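Local atomic coordinates of alcohol dehydrogenase, zinc-containing (Streptococcus pneumoniae serotype 2, PDB entry 5YLN), a protein that probably catalyses the NAD+-dependent oxidation of alcohols, as a zinc-containing member of the alcohol dehydrogenase family. Residues L46-K50 against G51-T55; P54-Q57 against S58-L62; I162-K166 against G167-P171; V278-L282 against D283-I287. All coordinates share one frame; numbering follows the deposited sequence.

Interactions 1 and 2 overlap at Pro54 and Thr55, their centres about 8 Å apart, and together carry the chain from the end of helix 43-50 through the loop that leads toward zinc ligand His64; Ile48 of the first packs on Cys56 and Leu62 of the second. Interactions 3 and 4 follow in turn. Interaction 3, its centre about 29 Å from that of interaction 1 and on the opposite side of the chain's centre, ends helix 157-165 ahead of strand 174-178 of the six-stranded parallel sheet. Interaction 4, about 22 Å from interaction 3 between centres, joins strand 278-280 to helix 282-285 at the subunit interface. The first pair thus lies near the metal site, the last at the dimer contact.

Interaction 1 of 4, residues L46-K50 against G51-T55; sequences LHIIK and GDVPT
The imidazole of His47 meets the carboxylate of Asp52 at its edge: ND1 of His47 lies 3.7 Å from OD2 of Asp52, near the ring plane, with the two planes turned 48° from one another. Both residues belong to a Schellman motif that ends helix 43-50. Gly51 leaves the helical conformation with a positive phi of 102°, and its N-H is held by Ile48 O at 3.0 Å and more weakly by His47 O. The stronger support for the turn is the bond from Asp52 N to His47 O, 3.0 Å long and fairly straight at 156°, so that the carbonyls of His47 and Ile48 are met by the amides of Gly51 and Asp52.

On the same Asp52 oxygen, the bent chain of Lys50 brings CE to 3.2 Å from OD2, while NZ of Lys50 forms only a long salt bridge with OD2 of Asp52, at 4.0 Å; the methylene, not the charged nitrogen, is the nearer. The apolar part of the contact is carried by Val53, whose side chain turns back toward the helix and crosses that of Ile48 at a slant. Ile48 also packs on Cys56 and Leu62, and its side chain lies about 6 Å from that of zinc ligand His64. Because CG2 of Val53 stands beside its own backbone N, it can settle on Ile48, where CG2 of Val53 and CG1 of Ile48 are 3.5 Å apart.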
# COMPACT_ATOMS: atom_id res chain seq x y z
N LEU A 46 6.53 15.16 -22.90
CA LEU A 46 6.43 14.36 -24.12
C LEU A 46 5.04 13.75 -24.26
O LEU A 46 4.44 13.77 -25.34
CB LEU A 46 7.50 13.27 -24.12
CG LEU A 46 8.92 13.80 -23.98
CD1 LEU A 46 9.93 12.68 -24.10
CD2 LEU A 46 9.15 14.88 -25.03
N HIS A 47 4.52 13.20 -23.16
CA HIS A 47 3.18 12.62 -23.17
C HIS A 47 2.12 13.67 -23.51
O HIS A 47 1.18 13.37 -24.26
CB HIS A 47 2.87 12.00 -21.80
CG HIS A 47 3.60 10.72 -21.54
ND1 HIS A 47 3.39 9.57 -22.27
CD2 HIS A 47 4.54 10.40 -20.60
CE1 HIS A 47 4.17 8.61 -21.82
NE2 HIS A 47 4.88 9.09 -20.80
N ILE A 48 2.24 14.88 -22.96
CA ILE A 48 1.27 15.93 -23.27
C ILE A 48 1.24 16.20 -24.77
O ILE A 48 0.18 16.28 -25.39
CB ILE A 48 1.57 17.22 -22.49
CG1 ILE A 48 1.28 17.07 -21.00
CG2 ILE A 48 0.77 18.40 -23.08
CD1 ILE A 48 1.97 18.11 -20.16
N ILE A 49 2.42 16.35 -25.38
CA ILE A 49 2.51 16.69 -26.80
C ILE A 49 1.92 15.57 -27.65
O ILE A 49 1.28 15.83 -28.68
CB ILE A 49 3.97 16.98 -27.19
CG1 ILE A 49 4.43 18.28 -26.53
CG2 ILE A 49 4.14 17.03 -28.71
CD1 ILE A 49 5.93 18.51 -26.63
N LYS A 50 2.13 14.32 -27.24
CA LYS A 50 1.54 13.18 -27.94
C LYS A 50 0.02 13.15 -27.85
O LYS A 50 -0.62 12.56 -28.72
CB LYS A 50 2.11 11.88 -27.38
CG LYS A 50 3.37 11.38 -28.07
CD LYS A 50 3.98 10.19 -27.34
CE LYS A 50 2.98 9.05 -27.21
NZ LYS A 50 2.30 8.74 -28.51
N GLY A 51 -0.56 13.79 -26.85
CA GLY A 51 -2.00 13.75 -26.65
C GLY A 51 -2.47 12.82 -25.56
O GLY A 51 -3.68 12.56 -25.47
N ASP A 52 -1.57 12.30 -24.73
CA ASP A 52 -1.94 11.37 -23.66
C ASP A 52 -2.25 12.07 -22.34
O ASP A 52 -2.55 11.39 -21.35
CB ASP A 52 -0.83 10.34 -23.44
CG ASP A 52 -0.42 9.62 -24.73
OD1 ASP A 52 -1.29 9.41 -25.59
OD2 ASP A 52 0.78 9.28 -24.86
N VAL A 53 -2.18 13.40 -22.29
CA VAL A 53 -2.66 14.16 -21.14
C VAL A 53 -3.71 15.14 -21.65
O VAL A 53 -3.43 16.34 -21.77
CB VAL A 53 -1.52 14.90 -20.42
CG1 VAL A 53 -1.97 15.36 -19.05
CG2 VAL A 53 -0.28 14.00 -20.33
N PRO A 54 -4.92 14.67 -21.98
CA PRO A 54 -5.88 15.55 -22.67
C PRO A 54 -6.53 16.58 -21.77
O PRO A 54 -7.27 17.44 -22.27
CB PRO A 54 -6.90 14.57 -23.26
CG PRO A 54 -6.73 13.29 -22.46
CD PRO A 54 -5.46 13.34 -21.68
N THR A 55 -6.28 16.55 -20.47
CA THR A 55 -6.68 17.68 -19.65
C THR A 55 -5.80 18.91 -19.86
O THR A 55 -6.05 19.95 -19.25
CB THR A 55 -6.67 17.30 -18.17
OG1 THR A 55 -5.39 16.77 -17.83
CG2 THR A 55 -7.75 16.27 -17.86

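Interaction 2 of 4, residues P54-Q57 against S58-L62; sequences PTCQ and SGTIL
Gln57 O is gripped twice by Thr60: OG1 of Thr60 donates to it at 2.5 Å and N of Thr60 at 3.2 Å, both from the same face of the carbonyl plane. The backbone bond closes a type II beta turn from Gln57 to Thr60, with Gly59 at the position where phi is positive (90°). Thr60 can use both donors because its hydroxyl stands beside its own backbone N (chi1 -57°), which puts the two groups next to each other before one acceptor. A water bridges the mouth of the turn, accepting from Gln57 N and donating to Thr60 OG1, with both distances 3.0 Å. The hydroxyl therefore gives its proton to the carbonyl and takes one from the water.

Beside this polar cluster, SG of Cys56 lies against the CB-OG1 bond of Thr60, 3.8 Å from CB and almost as near OG1. Ser58 OG bonds Val11 O of strand 4-12, and backbone hydrogen bonds of Gly59 and Thr60 with Tyr10 tie the turn to the same strand. The Thr60 hydroxyl, donor and acceptor at once, thus links the turn's closing carbonyl to the water, while strand 4-12 holds this largely exposed turn from outside.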
# COMPACT_ATOMS: atom_id res chain seq x y z
N PRO A 54 -4.92 14.67 -21.98
CA PRO A 54 -5.88 15.55 -22.67
C PRO A 54 -6.53 16.58 -21.77
O PRO A 54 -7.27 17.44 -22.27
CB PRO A 54 -6.90 14.57 -23.26
CG PRO A 54 -6.73 13.29 -22.46
CD PRO A 54 -5.46 13.34 -21.68
N THR A 55 -6.28 16.55 -20.47
CA THR A 55 -6.68 17.68 -19.65
C THR A 55 -5.80 18.91 -19.86
O THR A 55 -6.05 19.95 -19.25
CB THR A 55 -6.67 17.30 -18.17
OG1 THR A 55 -5.39 16.77 -17.83
CG2 THR A 55 -7.75 16.27 -17.86
N CYS A 56 -4.77 18.84 -20.70
CA CYS A 56 -3.95 20.00 -20.99
C CYS A 56 -4.59 20.77 -22.14
O CYS A 56 -4.62 20.28 -23.28
CB CYS A 56 -2.52 19.60 -21.33
SG CYS A 56 -1.52 21.01 -21.68
N GLN A 57 -5.11 21.95 -21.85
CA GLN A 57 -5.80 22.74 -22.85
C GLN A 57 -4.83 23.22 -23.93
O GLN A 57 -3.66 23.51 -23.67
CB GLN A 57 -6.47 23.93 -22.17
CG GLN A 57 -6.92 25.01 -23.12
CD GLN A 57 -7.68 26.08 -22.41
OE1 GLN A 57 -7.75 26.10 -21.18
NE2 GLN A 57 -8.26 26.98 -23.17
N SER A 58 -5.34 23.29 -25.17
CA SER A 58 -4.59 23.87 -26.29
C SER A 58 -4.12 25.29 -25.98
O SER A 58 -4.87 26.11 -25.44
CB SER A 58 -5.47 23.87 -27.54
OG SER A 58 -4.76 24.39 -28.65
N GLY A 59 -2.88 25.58 -26.35
CA GLY A 59 -2.28 26.87 -26.07
C GLY A 59 -1.55 26.97 -24.74
O GLY A 59 -0.93 28.00 -24.47
N THR A 60 -1.59 25.93 -23.91
CA THR A 60 -0.95 25.99 -22.60
C THR A 60 0.57 26.02 -22.75
O THR A 60 1.14 25.30 -23.57
CB THR A 60 -1.35 24.78 -21.75
OG1 THR A 60 -2.77 24.71 -21.62
CG2 THR A 60 -0.74 24.87 -20.37
N ILE A 61 1.23 26.83 -21.92
CA ILE A 61 2.68 26.78 -21.92
C ILE A 61 3.13 25.54 -21.15
O ILE A 61 2.60 25.22 -20.08
CB ILE A 61 3.27 28.07 -21.33
CG1 ILE A 61 2.66 29.29 -22.04
CG2 ILE A 61 4.80 28.07 -21.47
CD1 ILE A 61 3.18 30.63 -21.61
N LEU A 62 4.08 24.82 -21.73
CA LEU A 62 4.53 23.54 -21.22
C LEU A 62 5.59 23.70 -20.13
O LEU A 62 6.15 24.78 -19.92
CB LEU A 62 5.07 22.67 -22.36
CG LEU A 62 4.00 22.06 -23.27
CD1 LEU A 62 4.58 21.58 -24.57
CD2 LEU A 62 3.27 20.92 -22.58
O HOH W 1 -4.69 23.78 -19.48

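Interaction 3 of 4, residues I162-K166 against G167-P171; sequences IGVLK and GKVEP
Val164 lays its CG1 methyl against the branched end of Val169, CG1 of Val164 lying 3.9 Å from CG2 of Val169 and nearly as close to its CB. The two side chains slant past each other over a Schellman motif, which ends helix 157-165 and starts the chain toward strand 174-178. Lys168 is the residue that turns out of the helix, with a positive phi of 61°. Beyond it the chain folds back past the last turn, and a methyl of Val169 comes up against one of Val164, five residues earlier.

The same valine pair is joined through the backbone. Val169 N donates to Val164 O at 3.2 Å in an almost linear bond, 172° at the hydrogen, and meets the oxygen nearly head-on. A second bond, from Lys168 N to Leu165 O at 3.1 Å, closes a type I beta turn from Leu165 to Lys168; this donor sits well above the carbonyl plane and is more bent. Gly167 is buried within the turn, its backbone packed close to the carbonyls of Gly163 and Val164.

Val164 and Val169 both rest on Tyr194, and Val164 also touches Thr190 and Ala191, so the valine pair packs against the end of helix 182-191 of the Rossmann-type domain. The Lys166 side chain packs on Thr293 of strand 291-293 and on Asn289 of the second subunit. For Val169, CG2 beside its own backbone N is the branch turned back over the carbonyl, with CG2 of Val169 3.6 Å from Val164 O.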
# COMPACT_ATOMS: atom_id res chain seq x y z
N ILE A 162 8.05 9.54 -3.64
CA ILE A 162 7.17 8.54 -4.22
C ILE A 162 7.85 7.19 -4.43
O ILE A 162 7.19 6.15 -4.34
CB ILE A 162 6.55 9.05 -5.54
CG1 ILE A 162 5.98 10.46 -5.35
CG2 ILE A 162 5.53 8.05 -6.09
CD1 ILE A 162 5.02 10.61 -4.15
N GLY A 163 9.15 7.15 -4.67
CA GLY A 163 9.86 5.90 -4.80
C GLY A 163 10.55 5.39 -3.55
O GLY A 163 10.60 4.19 -3.29
N VAL A 164 11.14 6.30 -2.75
CA VAL A 164 12.04 5.91 -1.67
C VAL A 164 11.31 5.89 -0.32
O VAL A 164 11.34 4.90 0.42
CB VAL A 164 13.30 6.80 -1.63
CG1 VAL A 164 14.15 6.55 -0.34
CG2 VAL A 164 14.13 6.57 -2.89
N LEU A 165 10.59 6.98 -0.02
CA LEU A 165 9.86 7.07 1.25
C LEU A 165 8.62 6.17 1.28
O LEU A 165 8.39 5.44 2.25
CB LEU A 165 9.49 8.54 1.54
CG LEU A 165 10.70 9.41 1.92
CD1 LEU A 165 10.32 10.88 2.14
CD2 LEU A 165 11.37 8.84 3.17
N LYS A 166 7.81 6.19 0.21
CA LYS A 166 6.66 5.29 0.20
C LYS A 166 7.10 3.84 0.13
O LYS A 166 6.43 2.96 0.67
CB LYS A 166 5.71 5.65 -0.93
CG LYS A 166 5.04 7.01 -0.69
CD LYS A 166 3.98 7.31 -1.73
CE LYS A 166 3.24 8.60 -1.40
NZ LYS A 166 2.29 8.41 -0.27
N GLY A 167 8.25 3.58 -0.46
CA GLY A 167 8.77 2.23 -0.50
C GLY A 167 9.37 1.75 0.79
O GLY A 167 9.61 0.55 0.93
N LYS A 168 9.62 2.66 1.74
CA LYS A 168 10.18 2.32 3.03
C LYS A 168 11.56 1.69 2.89
O LYS A 168 11.86 0.65 3.49
CB LYS A 168 9.22 1.41 3.82
CG LYS A 168 7.85 2.05 4.06
CD LYS A 168 6.99 1.28 5.08
CE LYS A 168 6.69 -0.14 4.61
NZ LYS A 168 5.91 -0.98 5.57
N VAL A 169 12.41 2.33 2.07
CA VAL A 169 13.83 1.97 2.03
C VAL A 169 14.49 2.24 3.38
O VAL A 169 14.33 3.32 3.96
CB VAL A 169 14.58 2.77 0.96
CG1 VAL A 169 16.06 2.35 0.94
CG2 VAL A 169 13.95 2.63 -0.40
N GLU A 170 15.30 1.29 3.84
CA GLU A 170 15.96 1.31 5.14
C GLU A 170 17.32 0.66 5.01
O GLU A 170 17.54 -0.15 4.10
CB GLU A 170 15.12 0.57 6.19
CG GLU A 170 15.05 -0.92 5.89
CD GLU A 170 14.31 -1.71 6.95
OE1 GLU A 170 13.86 -1.11 7.95
OE2 GLU A 170 14.17 -2.95 6.77
N PRO A 171 18.26 0.95 5.92
CA PRO A 171 19.60 0.37 5.80
C PRO A 171 19.57 -1.14 5.78
O PRO A 171 18.83 -1.79 6.53
CB PRO A 171 20.34 0.91 7.03
CG PRO A 171 19.61 2.16 7.37
CD PRO A 171 18.16 1.87 7.07

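Interaction 4 of 4, residues V278-L282 against D283-I287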
# COMPACT_ATOMS: atom_id res chain seq x y z
N VAL A 278 -4.00 -2.06 -14.57
CA VAL A 278 -3.09 -3.20 -14.56
C VAL A 278 -3.77 -4.37 -13.87
O VAL A 278 -4.74 -4.20 -13.12
CB VAL A 278 -1.75 -2.86 -13.90
CG1 VAL A 278 -1.00 -1.77 -14.72
CG2 VAL A 278 -1.97 -2.41 -12.45
N GLU A 279 -3.28 -5.57 -14.16
CA GLU A 279 -3.76 -6.78 -13.50
C GLU A 279 -2.96 -7.02 -12.23
O GLU A 279 -1.75 -7.31 -12.28
CB GLU A 279 -3.69 -7.99 -14.44
CG GLU A 279 -4.21 -9.26 -13.76
CD GLU A 279 -4.84 -10.25 -14.74
OE1 GLU A 279 -4.44 -11.43 -14.73
OE2 GLU A 279 -5.73 -9.84 -15.51
N PHE A 280 -3.63 -6.91 -11.09
CA PHE A 280 -3.05 -7.11 -9.78
C PHE A 280 -3.34 -8.54 -9.33
O PHE A 280 -4.51 -8.92 -9.20
CB PHE A 280 -3.64 -6.07 -8.82
CG PHE A 280 -3.08 -6.12 -7.46
CD1 PHE A 280 -1.72 -6.32 -7.26
CD2 PHE A 280 -3.89 -5.92 -6.36
CE1 PHE A 280 -1.19 -6.35 -6.00
CE2 PHE A 280 -3.37 -5.95 -5.08
CZ PHE A 280 -2.02 -6.17 -4.90
N ASP A 281 -2.28 -9.33 -9.10
CA ASP A 281 -2.40 -10.77 -8.84
C ASP A 281 -2.76 -11.07 -7.39
O ASP A 281 -2.09 -11.83 -6.69
CB ASP A 281 -1.10 -11.48 -9.20
CG ASP A 281 -0.86 -11.54 -10.69
OD1 ASP A 281 -1.82 -11.35 -11.45
OD2 ASP A 281 0.30 -11.78 -11.08
N LEU A 282 -3.89 -10.50 -6.94
CA LEU A 282 -4.33 -10.69 -5.56
C LEU A 282 -4.52 -12.16 -5.19
O LEU A 282 -4.40 -12.52 -4.02
CB LEU A 282 -5.62 -9.91 -5.31
CG LEU A 282 -5.58 -8.70 -4.37
CD1 LEU A 282 -6.98 -8.20 -4.15
CD2 LEU A 282 -4.90 -9.01 -3.04
N ASP A 283 -4.80 -13.03 -6.18
CA ASP A 283 -4.89 -14.46 -5.88
C ASP A 283 -3.58 -15.00 -5.31
O ASP A 283 -3.59 -15.88 -4.44
CB ASP A 283 -5.33 -15.27 -7.12
CG ASP A 283 -4.51 -14.95 -8.38
OD1 ASP A 283 -4.14 -13.77 -8.60
OD2 ASP A 283 -4.26 -15.88 -9.18
N LYS A 284 -2.45 -14.45 -5.75
CA LYS A 284 -1.16 -14.91 -5.25
C LYS A 284 -0.64 -14.05 -4.10
O LYS A 284 0.09 -14.55 -3.24
CB LYS A 284 -0.12 -14.90 -6.38
CG LYS A 284 -0.57 -15.57 -7.70
CD LYS A 284 -1.08 -16.99 -7.49
CE LYS A 284 -1.53 -17.62 -8.81
NZ LYS A 284 -2.46 -18.77 -8.59
N LEU A 285 -1.00 -12.77 -4.07
CA LEU A 285 -0.34 -11.82 -3.19
C LEU A 285 -1.14 -11.50 -1.94
O LEU A 285 -0.60 -10.85 -1.03
CB LEU A 285 -0.04 -10.53 -3.96
CG LEU A 285 0.98 -10.75 -5.10
CD1 LEU A 285 1.07 -9.51 -5.98
CD2 LEU A 285 2.37 -11.14 -4.56
N TRP A 286 -2.40 -11.93 -1.85
CA TRP A 286 -3.14 -11.70 -0.61
C TRP A 286 -2.41 -12.29 0.59
O TRP A 286 -2.41 -11.70 1.68
CB TRP A 286 -4.57 -12.25 -0.73
CG TRP A 286 -4.67 -13.73 -0.46
CD1 TRP A 286 -4.65 -14.72 -1.38
CD2 TRP A 286 -4.78 -14.36 0.82
NE1 TRP A 286 -4.73 -15.94 -0.76
CE2 TRP A 286 -4.82 -15.75 0.59
CE3 TRP A 286 -4.84 -13.89 2.14
CZ2 TRP A 286 -4.93 -16.68 1.63
CZ3 TRP A 286 -4.94 -14.81 3.17
CH2 TRP A 286 -4.97 -16.19 2.91
N ILE A 287 -1.71 -13.42 0.39
CA ILE A 287 -1.03 -14.10 1.49
C ILE A 287 0.38 -13.60 1.72
O ILE A 287 0.96 -13.90 2.77
CB ILE A 287 -0.97 -15.63 1.27
CG1 ILE A 287 -0.89 -16.38 2.61
CG2 ILE A 287 0.19 -15.98 0.33
CD1 ILE A 287 -0.62 -17.89 2.47
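Phe280 and Leu285 approach at a slant, CE1 of the ring lying 3.9 Å from CD1 of Leu285, while Leu282 and Trp286 cross at about a right angle, with CD2 of Leu282 4.0 Å from CB of Trp286. These pairs frame a strand-to-helix junction in which strand 278-280 passes through an inverse gamma turn centred on Asp281 into the short helix 282-285. Asp281 is at the N-cap position, but its carboxylate makes no capping bond; its backbone O does the gripping, with Leu285 N in the carbonyl plane at 3.0 Å and Lys284 N above that plane at 2.8 Å. Next along, Trp286 N bonds Leu282 O at 3.0 Å.

The carboxylates of Asp281 and Asp283 come within 4.4 Å at their OD1 atoms, a repulsion probably eased by the salt bridge of Lys284 with Asp283 and a weak ion pair of Lys260 with Asp281. The strand pairs antiparallel with a strand of the second subunit, carrying the sheet across the dimer interface, and Trp286 packs on Val273 of that subunit. A chi1 of 82° puts CG of Trp286 between its backbone N and carbonyl carbon; Ile287 CB covers one face of the indole, and Leu282 O sits at the edge, 3.4 Å from CD1 of Trp286.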